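Local coordinates for penicillin-binding protein PbpB (Mycobacterium tuberculosis, PDB 6KGU), which synthesises cross-linked peptidoglycan from lipid intermediates during cell wall formation and binds beta-lactam antibiotics such as aztreonam, at residues A[19-24]-A[157-162]; A[153-158]-A[191-196]. All coordinates share one frame; numbering follows the deposited sequence.

How the contacts relate
The two contacts illustrate how one short helix can be joined to two adjacent strands of a sheet. Their centres lie about 4 Å apart, and they share Ala157 and Val158 of helix 156-160. Contact 1 takes this helix to the 19-24 segment, contact 2 to the 191-196 segment; strands 21-22 and 192-195 run parallel as neighbours in a six-stranded mixed sheet. Probable hydrogen bonds join the strands, Ser20 O to Val193 N and Val22 O to Leu195 N, both 2.9 Å. Both contacts lie away from the aztreonam pocket of the transpeptidase domain and from Ser269, probably the acyl-ester nucleophile.

Contact 1 of 2, residues A[19-24]-A[157-162]; sequences GSIVDR and AVLAGT
Gly19 and Leu159 bring their CA atoms to 4.7 Å, the nearest CA pair between the 19-24 segment and the end of helix 156-160, just before strand 21-22 begins. Gly19 N donates to Leu159 O at 2.8 Å, with a nearly straight N-H...O angle of 171°, and the donor lies in the carbonyl plane. The helix ends just beyond, where Gly161 has positive phi, consistent with this carbonyl near the C-terminal end being met by a donor from another part of the chain. Gly19 itself is buried, and its own carbonyl O accepts from Arg126 NH2.

The Leu159 side chain points at the 19-24 segment and straddles Ile21 CG1 with its two methyls. CD2 also rests against the backbone, 3.6 Å from Ser20 O, while CD1 reaches Ile21 CD1 at 3.8 Å. The CB of Ile21 points neither at the helix nor away from it, but CG1, placed beside its backbone N (chi1 -59°), carries the chain nearer, and an extended chi2 of 174° takes CD1 onward to the leucine. The two side chains cross at about a right angle. Val193 and Glu152 also touch Leu159, which is buried. A short helix laid on a mixed beta sheet, here within the penicillin-binding protein dimerisation domain, is the pattern this contact exemplifies.

Contact 2 of 2, residues A[153-158]-A[191-196]; sequences DSLDAV and STVVLT
Ser191 N donates to Val158 O at 3.0 Å, a bond from the residue preceding strand 192-195 to a carbonyl in the last turn of helix 156-160. The motif is helix-on-sheet packing: two short helices, 150-154 and 156-160, lie against the mixed sheet that includes strand 192-195. The donor approaches nearly in line with the carbonyl (C=O...N angle 160°), although the N-H...O angle is a more bent 147°. Val158 and Ser191 are also the residues whose CA atoms come nearest, so the polar bond sits where the two backbones come closest.

Beyond it the contact is entirely apolar, and Val193 is its centre. This buried residue directs its side chain at the helical segment, whereas that of its neighbour Thr192 turns away. With CG1 of Val193 anti to the backbone N (chi1 167°), that methyl faces Leu155 alone of the residues in 153-158, while CG2 lies between Leu155 and Val158. CG2 is 4.0 Å from Val158 CG1, the two valines meeting at about a right angle. Val158 CG1 also reaches back to Ser191 CB, ahead of the strand, at 4.1 Å.

Leu155 occupies the junction between the helices, leaving helical geometry at the end of the first and serving as N-cap residue of the second, and from there it points toward the strand. It also touches Ile412 of the next strand, 412-416. Asp156, the first residue of the second helix, pairs through OD1 with Arg18 and accepts there from Gly147 N, while OD2 accepts from His146 ND1. Across the sheet-facing side, Leu155 CD1 sits against both methyls of Val193, 3.9 Å from CG1 and 4.1 Å from CG2.

Contact 1 of 2, residues A[19-24]-A[157-162]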
loop_
_atom_site.group_PDB
_atom_site.type_symbol
_atom_site.label_atom_id
_atom_site.label_comp_id
_atom_site.label_asym_id
_atom_site.label_seq_id
_atom_site.Cartn_x
_atom_site.Cartn_y
_atom_site.Cartn_z
ATOM N N GLY A 19 15.425 -12.332 -22.229
ATOM C CA GLY A 19 14.001 -12.107 -22.345
ATOM C C GLY A 19 13.605 -10.694 -21.940
ATOM O O GLY A 19 14.377 -9.920 -21.365
ATOM N N SER A 20 12.370 -10.344 -22.264
ATOM C CA SER A 20 11.830 -9.015 -22.011
ATOM C C SER A 20 11.028 -8.986 -20.715
ATOM O O SER A 20 10.607 -10.018 -20.193
ATOM C CB SER A 20 10.940 -8.564 -23.173
ATOM O OG SER A 20 11.689 -8.425 -24.366
ATOM N N ILE A 21 10.804 -7.774 -20.211
ATOM C CA ILE A 21 9.893 -7.520 -19.101
ATOM C C ILE A 21 8.803 -6.605 -19.645
ATOM O O ILE A 21 9.101 -5.504 -20.121
ATOM C CB ILE A 21 10.605 -6.872 -17.895
ATOM C CG1 ILE A 21 11.737 -7.764 -17.368
ATOM C CG2 ILE A 21 9.583 -6.540 -16.787
ATOM C CD1 ILE A 21 12.588 -7.135 -16.255
ATOM N N VAL A 22 7.549 -7.065 -19.595
ATOM C CA VAL A 22 6.425 -6.326 -20.158
ATOM C C VAL A 22 5.342 -6.200 -19.093
ATOM O O VAL A 22 5.338 -6.919 -18.096
ATOM C CB VAL A 22 5.858 -7.003 -21.438
ATOM C CG1 VAL A 22 6.972 -7.299 -22.435
ATOM C CG2 VAL A 22 5.111 -8.293 -21.089
ATOM N N ASP A 23 4.409 -5.274 -19.317
ATOM C CA ASP A 23 3.304 -5.093 -18.387
ATOM C C ASP A 23 2.176 -6.065 -18.753
ATOM O O ASP A 23 2.307 -6.873 -19.672
ATOM C CB ASP A 23 2.861 -3.624 -18.349
ATOM C CG ASP A 23 1.882 -3.233 -19.492
ATOM O OD1 ASP A 23 1.722 -3.977 -20.479
ATOM O OD2 ASP A 23 1.277 -2.135 -19.391
ATOM N N ARG A 24 1.055 -5.996 -18.019
ATOM C CA ARG A 24 -0.016 -6.974 -18.193
ATOM C C ARG A 24 -0.590 -6.972 -19.609
ATOM O O ARG A 24 -1.164 -7.978 -20.043
ATOM C CB ARG A 24 -1.126 -6.728 -17.163
ATOM C CG ARG A 24 -2.002 -5.495 -17.406
ATOM C CD ARG A 24 -2.966 -5.230 -16.222
ATOM N NE ARG A 24 -3.940 -6.312 -16.004
ATOM C CZ ARG A 24 -3.949 -7.148 -14.969
ATOM N NH1 ARG A 24 -3.039 -7.061 -14.013
ATOM N NH2 ARG A 24 -4.887 -8.081 -14.883
ATOM N N ALA A 157 17.834 -15.449 -13.805
ATOM C CA ALA A 157 17.885 -16.796 -14.372
ATOM C C ALA A 157 16.748 -17.024 -15.356
ATOM O O ALA A 157 16.949 -17.618 -16.422
ATOM C CB ALA A 157 17.849 -17.844 -13.259
ATOM N N VAL A 158 15.550 -16.531 -15.033
ATOM C CA VAL A 158 14.427 -16.627 -15.964
ATOM C C VAL A 158 14.681 -15.775 -17.201
ATOM O O VAL A 158 14.403 -16.193 -18.333
ATOM C CB VAL A 158 13.115 -16.221 -15.259
ATOM C CG1 VAL A 158 11.955 -16.259 -16.230
ATOM C CG2 VAL A 158 12.841 -17.132 -14.067
ATOM N N LEU A 159 15.205 -14.562 -17.005
ATOM C CA LEU A 159 15.406 -13.634 -18.110
ATOM C C LEU A 159 16.653 -13.961 -18.935
ATOM O O LEU A 159 16.669 -13.716 -20.151
ATOM C CB LEU A 159 15.499 -12.199 -17.563
ATOM C CG LEU A 159 14.204 -11.603 -16.976
ATOM C CD1 LEU A 159 14.508 -10.381 -16.092
ATOM C CD2 LEU A 159 13.227 -11.235 -18.114
ATOM N N ALA A 160 17.706 -14.474 -18.296
ATOM C CA ALA A 160 18.974 -14.686 -18.992
ATOM C C ALA A 160 19.004 -15.977 -19.799
ATOM O O ALA A 160 19.754 -16.066 -20.778
ATOM C CB ALA A 160 20.135 -14.708 -17.999
ATOM N N GLY A 161 18.239 -16.985 -19.398
ATOM C CA GLY A 161 18.381 -18.278 -20.042
ATOM C C GLY A 161 19.759 -18.887 -19.791
ATOM O O GLY A 161 20.447 -18.573 -18.821
ATOM N N THR A 162 20.153 -19.783 -20.696
ATOM C CA THR A 162 21.416 -20.503 -20.574
ATOM C C THR A 162 22.060 -20.623 -21.943
ATOM O O THR A 162 21.420 -21.092 -22.885
ATOM C CB THR A 162 21.204 -21.890 -19.977
ATOM O OG1 THR A 162 20.469 -21.773 -18.755
ATOM C CG2 THR A 162 22.553 -22.586 -19.714
#

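Contact 2 of 2, residues A[153-158]-A[191-196]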
loop_
_atom_site.group_PDB
_atom_site.type_symbol
_atom_site.label_atom_id
_atom_site.label_comp_id
_atom_site.label_asym_id
_atom_site.label_seq_id
_atom_site.Cartn_x
_atom_site.Cartn_y
_atom_site.Cartn_z
ATOM N N ASP A 153 17.627 -8.455 -11.761
ATOM C CA ASP A 153 18.523 -9.281 -10.970
ATOM C C ASP A 153 17.802 -10.495 -10.396
ATOM O O ASP A 153 18.225 -11.631 -10.618
ATOM C CB ASP A 153 19.141 -8.442 -9.853
ATOM C CG ASP A 153 20.070 -9.236 -8.985
ATOM O OD1 ASP A 153 20.951 -9.922 -9.532
ATOM O OD2 ASP A 153 19.934 -9.157 -7.755
ATOM N N SER A 154 16.700 -10.271 -9.671
ATOM C CA SER A 154 16.068 -11.357 -8.922
ATOM C C SER A 154 15.451 -12.396 -9.846
ATOM O O SER A 154 15.341 -13.562 -9.466
ATOM C CB SER A 154 15.001 -10.811 -7.966
ATOM O OG SER A 154 13.898 -10.263 -8.681
ATOM N N LEU A 155 15.029 -11.999 -11.048
ATOM C CA LEU A 155 14.564 -12.943 -12.053
ATOM C C LEU A 155 15.594 -13.188 -13.160
ATOM O O LEU A 155 15.219 -13.602 -14.261
ATOM C CB LEU A 155 13.245 -12.453 -12.663
ATOM C CG LEU A 155 12.096 -12.381 -11.649
ATOM C CD1 LEU A 155 10.792 -11.978 -12.324
ATOM C CD2 LEU A 155 11.952 -13.717 -10.909
ATOM N N ASP A 156 16.878 -12.937 -12.897
ATOM C CA ASP A 156 17.873 -13.004 -13.963
ATOM C C ASP A 156 17.926 -14.386 -14.608
ATOM O O ASP A 156 18.042 -14.499 -15.833
ATOM C CB ASP A 156 19.245 -12.617 -13.420
ATOM C CG ASP A 156 20.286 -12.515 -14.500
ATOM O OD1 ASP A 156 20.136 -11.637 -15.391
ATOM O OD2 ASP A 156 21.261 -13.295 -14.442
ATOM N N ALA A 157 17.834 -15.449 -13.805
ATOM C CA ALA A 157 17.885 -16.796 -14.372
ATOM C C ALA A 157 16.748 -17.024 -15.356
ATOM O O ALA A 157 16.949 -17.618 -16.422
ATOM C CB ALA A 157 17.849 -17.844 -13.259
ATOM N N VAL A 158 15.550 -16.531 -15.033
ATOM C CA VAL A 158 14.427 -16.627 -15.964
ATOM C C VAL A 158 14.681 -15.775 -17.201
ATOM O O VAL A 158 14.403 -16.193 -18.333
ATOM C CB VAL A 158 13.115 -16.221 -15.259
ATOM C CG1 VAL A 158 11.955 -16.259 -16.230
ATOM C CG2 VAL A 158 12.841 -17.132 -14.067
ATOM N N SER A 191 13.173 -16.338 -21.047
ATOM C CA SER A 191 11.730 -16.186 -21.149
ATOM C C SER A 191 11.331 -14.742 -20.869
ATOM O O SER A 191 12.086 -13.966 -20.271
ATOM C CB SER A 191 11.024 -17.129 -20.176
ATOM O OG SER A 191 11.313 -18.475 -20.495
ATOM N N THR A 192 10.133 -14.380 -21.319
ATOM C CA THR A 192 9.598 -13.048 -21.089
ATOM C C THR A 192 8.737 -13.037 -19.830
ATOM O O THR A 192 7.937 -13.945 -19.609
ATOM C CB THR A 192 8.789 -12.583 -22.301
ATOM O OG1 THR A 192 9.698 -12.168 -23.329
ATOM C CG2 THR A 192 7.884 -11.400 -21.941
ATOM N N VAL A 193 8.922 -12.009 -19.001
ATOM C CA VAL A 193 8.246 -11.878 -17.713
ATOM C C VAL A 193 7.111 -10.863 -17.859
ATOM O O VAL A 193 7.350 -9.689 -18.163
ATOM C CB VAL A 193 9.240 -11.462 -16.609
ATOM C CG1 VAL A 193 8.507 -11.024 -15.349
ATOM C CG2 VAL A 193 10.214 -12.614 -16.287
ATOM N N VAL A 194 5.874 -11.310 -17.644
ATOM C CA VAL A 194 4.680 -10.468 -17.752
ATOM C C VAL A 194 4.281 -10.011 -16.350
ATOM O O VAL A 194 3.953 -10.839 -15.495
ATOM C CB VAL A 194 3.518 -11.224 -18.420
ATOM C CG1 VAL A 194 2.299 -10.311 -18.564
ATOM C CG2 VAL A 194 3.944 -11.829 -19.786
ATOM N N LEU A 195 4.304 -8.700 -16.106
ATOM C CA LEU A 195 3.947 -8.163 -14.798
ATOM C C LEU A 195 2.442 -7.911 -14.700
ATOM O O LEU A 195 1.740 -7.790 -15.706
ATOM C CB LEU A 195 4.702 -6.859 -14.520
ATOM C CG LEU A 195 6.229 -6.970 -14.648
ATOM C CD1 LEU A 195 6.910 -5.646 -14.380
ATOM C CD2 LEU A 195 6.757 -8.042 -13.689
ATOM N N THR A 196 1.955 -7.813 -13.461
ATOM C CA THR A 196 0.587 -7.358 -13.232
ATOM C C THR A 196 0.417 -5.859 -13.461
ATOM O O THR A 196 -0.727 -5.393 -13.535
ATOM C CB THR A 196 0.149 -7.708 -11.805
ATOM O OG1 THR A 196 1.063 -7.119 -10.867
ATOM C CG2 THR A 196 0.136 -9.218 -11.596
#